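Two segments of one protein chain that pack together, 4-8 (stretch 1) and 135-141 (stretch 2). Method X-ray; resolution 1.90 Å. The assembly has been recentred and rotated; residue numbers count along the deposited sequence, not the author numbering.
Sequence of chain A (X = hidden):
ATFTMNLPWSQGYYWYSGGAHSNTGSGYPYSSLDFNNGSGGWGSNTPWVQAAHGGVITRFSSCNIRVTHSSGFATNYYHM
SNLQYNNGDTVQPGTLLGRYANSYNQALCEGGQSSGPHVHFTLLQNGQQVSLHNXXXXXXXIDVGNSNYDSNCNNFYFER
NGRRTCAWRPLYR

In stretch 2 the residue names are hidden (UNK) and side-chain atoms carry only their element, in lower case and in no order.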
ATOM      1  N   THR A   4     -12.485   4.068  -6.438  1.00 14.11           N
ATOM      2  CA  THR A   4     -11.430   5.067  -6.513  1.00 14.02           C
ATOM      3  C   THR A   4     -10.558   4.895  -5.282  1.00 17.71           C
ATOM      4  O   THR A   4     -11.084   4.690  -4.187  1.00 19.02           O
ATOM      5  CB  THR A   4     -12.026   6.482  -6.547  1.00 19.29           C
ATOM      6  OG1 THR A   4     -12.962   6.572  -7.634  1.00 27.36           O
ATOM      7  CG2 THR A   4     -10.940   7.512  -6.748  1.00 29.55           C
ATOM      8  N   MET A   5      -9.239   4.971  -5.457  1.00 13.21           N
ATOM      9  CA  MET A   5      -8.279   4.810  -4.371  1.00 13.87           C
ATOM     10  C   MET A   5      -7.578   6.128  -4.095  1.00 13.92           C
ATOM     11  O   MET A   5      -7.282   6.880  -5.024  1.00 11.94           O
ATOM     12  CB  MET A   5      -7.170   3.807  -4.712  1.00 14.22           C
ATOM     13  CG  MET A   5      -7.571   2.460  -5.187  1.00 22.48           C
ATOM     14  SD  MET A   5      -6.089   1.453  -5.112  1.00 19.09           S
ATOM     15  CE  MET A   5      -5.310   1.746  -6.692  1.00 18.07           C
ATOM     16  N   ASN A   6      -7.256   6.370  -2.824  1.00 10.65           N
ATOM     17  CA  ASN A   6      -6.373   7.469  -2.436  1.00 10.61           C
ATOM     18  C   ASN A   6      -5.103   6.910  -1.821  1.00 11.00           C
ATOM     19  O   ASN A   6      -5.111   5.818  -1.248  1.00 10.65           O
ATOM     20  CB  ASN A   6      -7.027   8.409  -1.422  1.00 11.67           C
ATOM     21  CG  ASN A   6      -8.407   8.878  -1.857  1.00 25.11           C
ATOM     22  OD1 ASN A   6      -8.574   9.423  -2.944  1.00 23.02           O
ATOM     23  ND2 ASN A   6      -9.403   8.664  -1.001  1.00 21.78           N
ATOM     24  N   LEU A   7      -4.014   7.669  -1.926  1.00 10.18           N
ATOM     25  CA  LEU A   7      -2.809   7.307  -1.191  1.00 10.14           C
ATOM     26  C   LEU A   7      -3.128   7.241   0.298  1.00 10.65           C
ATOM     27  O   LEU A   7      -3.885   8.078   0.805  1.00 11.81           O
ATOM     28  CB  LEU A   7      -1.691   8.320  -1.444  1.00 11.53           C
ATOM     29  CG  LEU A   7      -1.218   8.351  -2.897  1.00 10.57           C
ATOM     30  CD1 LEU A   7      -0.432   9.646  -3.162  1.00 12.57           C
ATOM     31  CD2 LEU A   7      -0.362   7.129  -3.210  1.00 10.07           C
ATOM     32  N   PRO A   8      -2.564   6.266   1.033  1.00 10.33           N
ATOM     33  CA  PRO A   8      -2.996   6.035   2.420  1.00 12.00           C
ATOM     34  C   PRO A   8      -2.404   6.997   3.445  1.00 14.36           C
ATOM     35  O   PRO A   8      -2.020   6.586   4.547  1.00 14.97           O
ATOM     36  CB  PRO A   8      -2.549   4.590   2.672  1.00 12.40           C
ATOM     37  CG  PRO A   8      -1.327   4.427   1.796  1.00 11.55           C
ATOM     38  CD  PRO A   8      -1.658   5.212   0.543  1.00 11.53           C
ATOM     39  N   UNK A 135      -3.513   1.728 -13.349  1.00 12.37           N
ATOM     40  CA  UNK A 135      -4.496   2.028 -12.319  1.00 12.09           C
ATOM     41  C   UNK A 135      -4.178   3.408 -11.735  1.00 12.38           C
ATOM     42  O   UNK A 135      -3.106   3.965 -11.969  1.00 14.85           O
ATOM     43  c   UNK A 135      -4.487   0.956 -11.225  1.00 12.40           C
ATOM     44  n   UNK A 135      -7.935  -3.625 -13.271  1.00 37.99           N
ATOM     45  n   UNK A 135      -8.784  -1.561 -12.696  1.00 31.41           N
ATOM     46  c   UNK A 135      -6.243  -0.656 -11.947  1.00 25.26           C
ATOM     47  c   UNK A 135      -4.778  -0.461 -11.707  1.00 16.94           C
ATOM     48  c   UNK A 135      -7.751  -2.393 -12.808  1.00 30.06           C
ATOM     49  n   UNK A 135      -6.535  -1.988 -12.458  1.00 33.00           N
ATOM     50  N   UNK A 136      -5.120   3.960 -10.972  1.00 10.84           N
ATOM     51  CA  UNK A 136      -5.002   5.320 -10.461  1.00  8.85           C
ATOM     52  C   UNK A 136      -5.095   5.338  -8.943  1.00 12.00           C
ATOM     53  O   UNK A 136      -5.852   4.568  -8.346  1.00 12.46           O
ATOM     54  c   UNK A 136      -5.764   6.593 -12.477  1.00 13.55           C
ATOM     55  c   UNK A 136      -6.051   5.719 -13.516  1.00 14.58           C
ATOM     56  o   UNK A 136      -4.858   7.598 -16.427  1.00 19.97           O
ATOM     57  c   UNK A 136      -5.166   7.806 -12.782  1.00 11.22           C
ATOM     58  c   UNK A 136      -6.077   6.229 -11.055  1.00 10.58           C
ATOM     59  c   UNK A 136      -5.163   7.262 -15.116  1.00 18.77           C
ATOM     60  c   UNK A 136      -5.756   6.051 -14.834  1.00 18.76           C
ATOM     61  c   UNK A 136      -4.871   8.148 -14.102  1.00 15.72           C
ATOM     62  N   UNK A 137      -4.322   6.229  -8.322  1.00 13.73           N
ATOM     63  CA  UNK A 137      -4.421   6.445  -6.883  1.00 11.16           C
ATOM     64  C   UNK A 137      -4.177   7.933  -6.629  1.00 11.85           C
ATOM     65  O   UNK A 137      -3.177   8.496  -7.091  1.00 11.10           O
ATOM     66  c   UNK A 137      -3.678   5.591  -4.600  1.00 12.45           C
ATOM     67  c   UNK A 137      -3.447   5.511  -6.120  1.00 11.28           C
ATOM     68  c   UNK A 137      -1.984   5.765  -6.504  1.00 12.10           C
ATOM     69  c   UNK A 137      -2.984   4.472  -3.805  1.00 13.60           C
ATOM     70  N   UNK A 138      -5.129   8.602  -5.965  1.00 11.38           N
ATOM     71  CA  UNK A 138      -5.068  10.059  -5.768  1.00 12.79           C
ATOM     72  C   UNK A 138      -4.824  10.783  -7.093  1.00 11.62           C
ATOM     73  O   UNK A 138      -4.101  11.778  -7.161  1.00 12.18           O
ATOM     74  c   UNK A 138      -4.002  10.435  -4.732  1.00 11.77           C
ATOM     75  o   UNK A 138      -4.407  10.048  -3.428  1.00 12.05           O
ATOM     76  N   UNK A 139      -5.445  10.275  -8.158  1.00 11.11           N
ATOM     77  CA  UNK A 139      -5.379  10.792  -9.523  1.00  8.88           C
ATOM     78  C   UNK A 139      -4.019  10.586 -10.185  1.00 10.51           C
ATOM     79  O   UNK A 139      -3.861  10.980 -11.341  1.00 11.63           O
ATOM     80  c   UNK A 139      -5.750  12.283  -9.613  1.00 11.18           C
ATOM     81  o   UNK A 139      -8.002  11.691  -9.019  1.00 18.32           O
ATOM     82  c   UNK A 139      -7.145  12.572  -9.085  1.00 14.39           C
ATOM     83  n   UNK A 139      -7.377  13.822  -8.711  1.00 16.20           N
ATOM     84  N   UNK A 140      -3.026  10.003  -9.501  1.00 10.30           N
ATOM     85  CA  UNK A 140      -1.812   9.564 -10.189  1.00  8.45           C
ATOM     86  C   UNK A 140      -2.098   8.319 -11.015  1.00 12.15           C
ATOM     87  O   UNK A 140      -2.689   7.364 -10.510  1.00 12.46           O
ATOM     88  c   UNK A 140      -0.088  10.319  -8.436  1.00 11.13           C
ATOM     89  c   UNK A 140       1.122  12.352  -6.981  1.00 12.38           C
ATOM     90  c   UNK A 140       0.048  11.675  -6.444  1.00 10.39           C
ATOM     91  c   UNK A 140      -0.713   9.190  -9.204  1.00  7.86           C
ATOM     92  o   UNK A 140       1.706  13.363  -6.265  1.00 13.80           O
ATOM     93  c   UNK A 140      -0.547  10.652  -7.172  1.00 12.33           C
ATOM     94  c   UNK A 140       1.007  11.004  -8.949  1.00 11.79           C
ATOM     95  c   UNK A 140       1.611  12.020  -8.232  1.00 12.83           C
ATOM     96  N   UNK A 141      -1.603   8.279 -12.249  1.00 12.05           N
ATOM     97  CA  UNK A 141      -1.547   7.010 -12.965  1.00 12.66           C
ATOM     98  C   UNK A 141      -0.289   6.276 -12.534  1.00 12.02           C
ATOM     99  O   UNK A 141       0.788   6.873 -12.482  1.00 11.82           O
ATOM    100  c   UNK A 141      -1.525   7.225 -14.479  1.00 15.58           C
ATOM    101  n   UNK A 141      -0.165   6.695 -17.167  1.00 15.57           N
ATOM    102  c   UNK A 141      -1.526   5.913 -15.283  1.00 15.21           C
ATOM    103  n   UNK A 141       0.849   4.615 -17.337  1.00 16.37           N
ATOM    104  c   UNK A 141       0.908   5.946 -17.414  1.00 20.50           C
ATOM    105  n   UNK A 141       2.046   6.534 -17.747  1.00 21.83           N
ATOM    106  c   UNK A 141      -1.468   6.169 -16.785  1.00 13.88           C
TER
HETATM  107  O   HOH W   1      -8.392   5.602  -8.113  1.00 15.95           O
HETATM  108  O   HOH W   2      -6.647  11.554  -3.024  1.00 24.34           O

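Position 135 has seven side-chain atoms, four carbons and three nitrogens. Three carbons run out to a nitrogen, and then a carbon carries two more nitrogens. The end leads away from stretch 1, and no side-chain atom comes within contact distance. This is a guanidinium group, so the residue is Arg135.

Position 136 has one carbon followed by a six-carbon ring bearing one oxygen. The ring leads away from stretch 1. The backbone makes the contact instead: Met5 CE lies 3.3 Å from the backbone O of 136. Water 1 also links the two backbones. It accepts from Met5 N at 2.9 Å and donates to the O of 136 at 2.8 Å. The ring with its oxygen is a phenol, and the residue is Tyr136.

Position 137 has four carbons and no other element. The chain forks at the first, and one arm is two carbons long. This longer arm packs against stretch 1. Its first carbon lies 3.9 Å from Met5 CB, and its end carbon lies 3.8 Å from Leu7 CD2. The CA of 137 also makes a CA-H...O contact with Met5 O at 3.4 Å. A fork at CB with unequal arms identifies Ile137.

Position 138 has one carbon and one oxygen. The oxygen accepts a hydrogen bond from Leu7 N at 2.8 Å. The backbone N of 138 donates to Met5 O at 2.9 Å, nearly straight at 171°. A single carbon ending in a hydroxyl is Ser138. Water 2 lies 2.7 Å from Ser138 OG and donates to Asn6 OD1 at 2.9 Å.

Position 139 has two carbons, the second carrying one oxygen and one nitrogen. The CA-to-CB bond points away from stretch 1, though the end comes back nearer, still short of contact. This amide is Asn139.

Position 140 again has one carbon and a six-carbon ring bearing an oxygen. The CA-to-CB bond points toward stretch 1. A ring carbon lies 3.9 Å from Leu7 CD1, which meets the ring obliquely. The residue is Tyr140. Its hydroxyl is hydrogen-bonded elsewhere in the structure.

Position 141 has three carbons, a nitrogen, and a carbon carrying two more nitrogens. It is out of reach of stretch 1. The residue is Arg141.

The contact combines polar anchors with apolar packing. A type I' turn from Ile137 to Tyr140 is closed by Tyr140 N to Ile137 O at 2.8 Å and Ile137 N to Tyr140 O at 3.0 Å. Within it, Ser138 uses its backbone N and its hydroxyl to hold Met5 and Leu7. Ile137 fills in against both side chains, and Tyr140 extends the packing along Leu7. The two waters add bridges.

Stretch 2, residues 135-141: RYISNYR
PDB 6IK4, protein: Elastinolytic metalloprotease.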